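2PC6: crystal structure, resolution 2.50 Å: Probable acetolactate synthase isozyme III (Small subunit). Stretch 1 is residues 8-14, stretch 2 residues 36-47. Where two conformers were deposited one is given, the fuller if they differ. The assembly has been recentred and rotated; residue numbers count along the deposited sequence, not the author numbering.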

# COMPACT_ATOMS: atom_id res chain seq x y z
N SER A 8 10.09 -1.91 8.86
CA SER A 8 8.92 -2.72 9.11
C SER A 8 8.56 -2.61 10.58
O SER A 8 9.42 -2.77 11.46
CB SER A 8 9.31 -4.16 8.86
OG SER A 8 8.34 -4.80 8.08
N LEU A 9 7.30 -2.35 10.88
CA LEU A 9 6.94 -2.26 12.28
C LEU A 9 5.54 -2.74 12.60
O LEU A 9 4.65 -2.76 11.74
CB LEU A 9 7.26 -0.88 12.86
CG LEU A 9 6.80 0.40 12.17
CD1 LEU A 9 5.43 0.70 12.72
CD2 LEU A 9 7.71 1.57 12.51
N LEU A 10 5.41 -3.23 13.83
CA LEU A 10 4.16 -3.61 14.41
C LEU A 10 3.64 -2.47 15.28
O LEU A 10 4.36 -1.91 16.12
CB LEU A 10 4.33 -4.88 15.24
CG LEU A 10 4.24 -6.28 14.61
CD1 LEU A 10 4.34 -7.33 15.68
CD2 LEU A 10 2.98 -6.54 13.74
N MSE A 11 2.39 -2.11 15.10
CA MSE A 11 1.83 -1.12 15.99
C MSE A 11 0.39 -1.30 16.35
O MSE A 11 -0.37 -1.91 15.61
CB MSE A 11 2.07 0.28 15.48
CG MSE A 11 1.91 0.48 14.01
SE MSE A 11 1.40 2.33 13.96
CE MSE A 11 -0.60 2.20 13.38
N GLU A 12 0.06 -0.76 17.51
CA GLU A 12 -1.31 -0.63 17.99
C GLU A 12 -2.24 -0.09 16.91
O GLU A 12 -2.09 1.05 16.46
CB GLU A 12 -1.36 0.30 19.22
CG GLU A 12 -0.42 -0.07 20.41
CD GLU A 12 -0.74 -1.43 21.11
OE1 GLU A 12 -1.53 -2.27 20.61
OE2 GLU A 12 -0.16 -1.65 22.20
N ASN A 13 -3.18 -0.92 16.47
CA ASN A 13 -4.18 -0.49 15.50
C ASN A 13 -5.21 0.45 16.15
O ASN A 13 -6.40 0.09 16.38
CB ASN A 13 -4.83 -1.70 14.84
CG ASN A 13 -5.79 -1.31 13.74
OD1 ASN A 13 -5.76 -0.19 13.20
ND2 ASN A 13 -6.67 -2.23 13.41
N GLU A 14 -4.75 1.65 16.46
CA GLU A 14 -5.60 2.61 17.18
C GLU A 14 -5.47 4.03 16.61
O GLU A 14 -4.54 4.32 15.85
CB GLU A 14 -5.34 2.58 18.70
CG GLU A 14 -3.93 2.98 19.08
CD GLU A 14 -3.63 2.90 20.57
OE1 GLU A 14 -4.36 2.22 21.31
OE2 GLU A 14 -2.64 3.53 21.01
N SER A 36 3.06 1.91 3.77
CA SER A 36 1.95 0.97 3.83
C SER A 36 1.64 0.58 5.26
O SER A 36 2.53 0.22 6.01
CB SER A 36 2.36 -0.32 3.16
OG SER A 36 1.62 -0.50 2.00
N VAL A 37 0.36 0.56 5.61
CA VAL A 37 -0.05 0.04 6.91
C VAL A 37 -1.43 -0.63 6.75
O VAL A 37 -2.26 -0.16 5.99
CB VAL A 37 -0.05 1.19 7.96
CG1 VAL A 37 -0.99 2.32 7.57
CG2 VAL A 37 -0.40 0.67 9.34
N ALA A 38 -1.67 -1.74 7.42
CA ALA A 38 -2.98 -2.42 7.41
C ALA A 38 -2.97 -3.43 8.54
O ALA A 38 -1.90 -3.75 9.04
CB ALA A 38 -3.26 -3.11 6.05
N PRO A 39 -4.15 -3.91 8.96
CA PRO A 39 -4.17 -4.81 10.14
C PRO A 39 -3.46 -6.12 9.87
O PRO A 39 -3.37 -6.55 8.71
CB PRO A 39 -5.69 -5.08 10.36
CG PRO A 39 -6.41 -3.94 9.67
CD PRO A 39 -5.51 -3.69 8.42
N THR A 40 -2.94 -6.74 10.91
CA THR A 40 -2.39 -8.09 10.80
C THR A 40 -3.48 -9.12 11.16
O THR A 40 -4.64 -8.73 11.43
CB THR A 40 -1.15 -8.28 11.72
OG1 THR A 40 -1.55 -8.20 13.10
CG2 THR A 40 -0.07 -7.21 11.42
N GLU A 41 -3.06 -10.39 11.14
CA GLU A 41 -3.78 -11.54 11.69
C GLU A 41 -4.57 -11.14 12.94
O GLU A 41 -5.75 -11.50 13.10
CB GLU A 41 -2.76 -12.64 12.07
CG GLU A 41 -1.59 -12.86 11.09
CD GLU A 41 -0.37 -11.97 11.29
OE1 GLU A 41 -0.22 -11.00 10.57
OE2 GLU A 41 0.47 -12.22 12.15
N ASP A 42 -3.90 -10.37 13.79
CA ASP A 42 -4.36 -9.98 15.13
C ASP A 42 -4.78 -8.50 15.01
O ASP A 42 -3.92 -7.62 14.79
CB ASP A 42 -3.25 -10.16 16.18
CG ASP A 42 -3.45 -9.32 17.47
OD1 ASP A 42 -4.53 -8.72 17.73
OD2 ASP A 42 -2.47 -9.26 18.25
N PRO A 43 -6.09 -8.23 15.18
CA PRO A 43 -6.68 -6.93 14.82
C PRO A 43 -6.31 -5.81 15.76
O PRO A 43 -6.64 -4.65 15.49
CB PRO A 43 -8.19 -7.17 14.85
CG PRO A 43 -8.38 -8.65 15.29
CD PRO A 43 -7.06 -9.15 15.80
N THR A 44 -5.64 -6.12 16.86
CA THR A 44 -5.15 -5.03 17.72
C THR A 44 -3.88 -4.41 17.17
O THR A 44 -3.54 -3.28 17.53
CB THR A 44 -4.94 -5.43 19.22
OG1 THR A 44 -3.79 -6.28 19.33
CG2 THR A 44 -6.17 -6.13 19.78
N LEU A 45 -3.20 -5.15 16.29
CA LEU A 45 -1.89 -4.77 15.74
C LEU A 45 -1.89 -4.64 14.23
O LEU A 45 -2.37 -5.52 13.49
CB LEU A 45 -0.81 -5.77 16.16
CG LEU A 45 -0.46 -5.82 17.66
CD1 LEU A 45 0.33 -7.09 17.95
CD2 LEU A 45 0.31 -4.57 18.11
N SER A 46 -1.31 -3.54 13.77
CA SER A 46 -1.13 -3.30 12.34
C SER A 46 0.32 -3.41 11.97
O SER A 46 1.19 -3.27 12.82
CB SER A 46 -1.67 -1.92 11.98
OG SER A 46 -3.10 -1.90 12.03
N ARG A 47 0.59 -3.67 10.70
CA ARG A 47 1.95 -3.87 10.20
C ARG A 47 2.25 -2.72 9.27
O ARG A 47 1.53 -2.45 8.31
CB ARG A 47 2.07 -5.22 9.47
CG ARG A 47 3.39 -5.48 8.69
CD ARG A 47 4.45 -5.97 9.63
NE ARG A 47 5.75 -6.29 9.00
CZ ARG A 47 6.28 -7.51 8.95
NH1 ARG A 47 5.64 -8.56 9.45
NH2 ARG A 47 7.47 -7.69 8.41
O HOH W 1 -4.52 -0.15 10.51

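Stretch 2 is a hairpin: strand 36-39, a turn, and strand 45-47. Strand 45-47 runs antiparallel to strand 8-12 of stretch 1, with 151° between their directions. The second arm of the hairpin thus lies between its own first arm and stretch 1.

Ser-36 and Ala-38 do not touch stretch 1. Val-37 does, through its side chain. Its CG2 lies 4.3 Å from CE of Met-11, a selenomethionine, in a loose apolar contact. Ala-38 serves the hairpin instead: Arg-47 N donates to Ala-38 O at 3.0 Å, and the return bond from Ala-38 N to Arg-47 O is weak at 3.4 Å. Pro-39 offers its ring to Asn-13, with CG 4.1 Å from ND2. Thr-40 points toward stretch 1, and its methyl CG2 meets Leu-10 CD2 at 3.9 Å. Its backbone N bonds Leu-45 O at 2.9 Å, which helps close the hairpin.

Glu-41 and Asp-42 make no contact with stretch 1, but Asp-42 opens the type I turn that ends at Leu-45. Leu-45 N donates to Asp-42 O at 3.0 Å across this turn. The carboxylate oxygen OD1 of Asp-42 accepts from both N and OG1 of Thr-44, each at 3.0 Å. The turn also presents two carbonyls to Asn-13. Pro-43 O accepts from Asn-13 ND2 at 3.2 Å, and Thr-44 O accepts from Asn-13 N at 2.6 Å. Asn-13 therefore holds the turn by both backbone and side chain.

Leu-45 pairs with Glu-12 without direct backbone hydrogen bonds, and their side chains diverge. The Leu-45 CA approaches Met-11 O at 3.2 Å in a CA-H...O contact. Ser-46 and Met-11 form the hydrogen-bonded pair. Ser-46 N donates to Met-11 O at 2.6 Å, and Met-11 N donates to Ser-46 O at 2.8 Å. Both bonds are nearly straight. Their side chains share the same face of the sheet. A water links Ser-46 OG, at 2.7 Å from its oxygen, to Asn-13 OD1, at 3.0 Å.

Arg-47 pairs with Leu-10, again without direct backbone hydrogen bonds. Its CA approaches Leu-9 O at 3.3 Å. The side chains of Arg-47 and Leu-10 share the other face. The guanidinium reaches Ser-8, whose OG lies at its edge, near its plane. That oxygen accepts from Arg-47 NH2 at 3.0 Å and from Arg-47 NE at 3.1 Å, a forked arrangement.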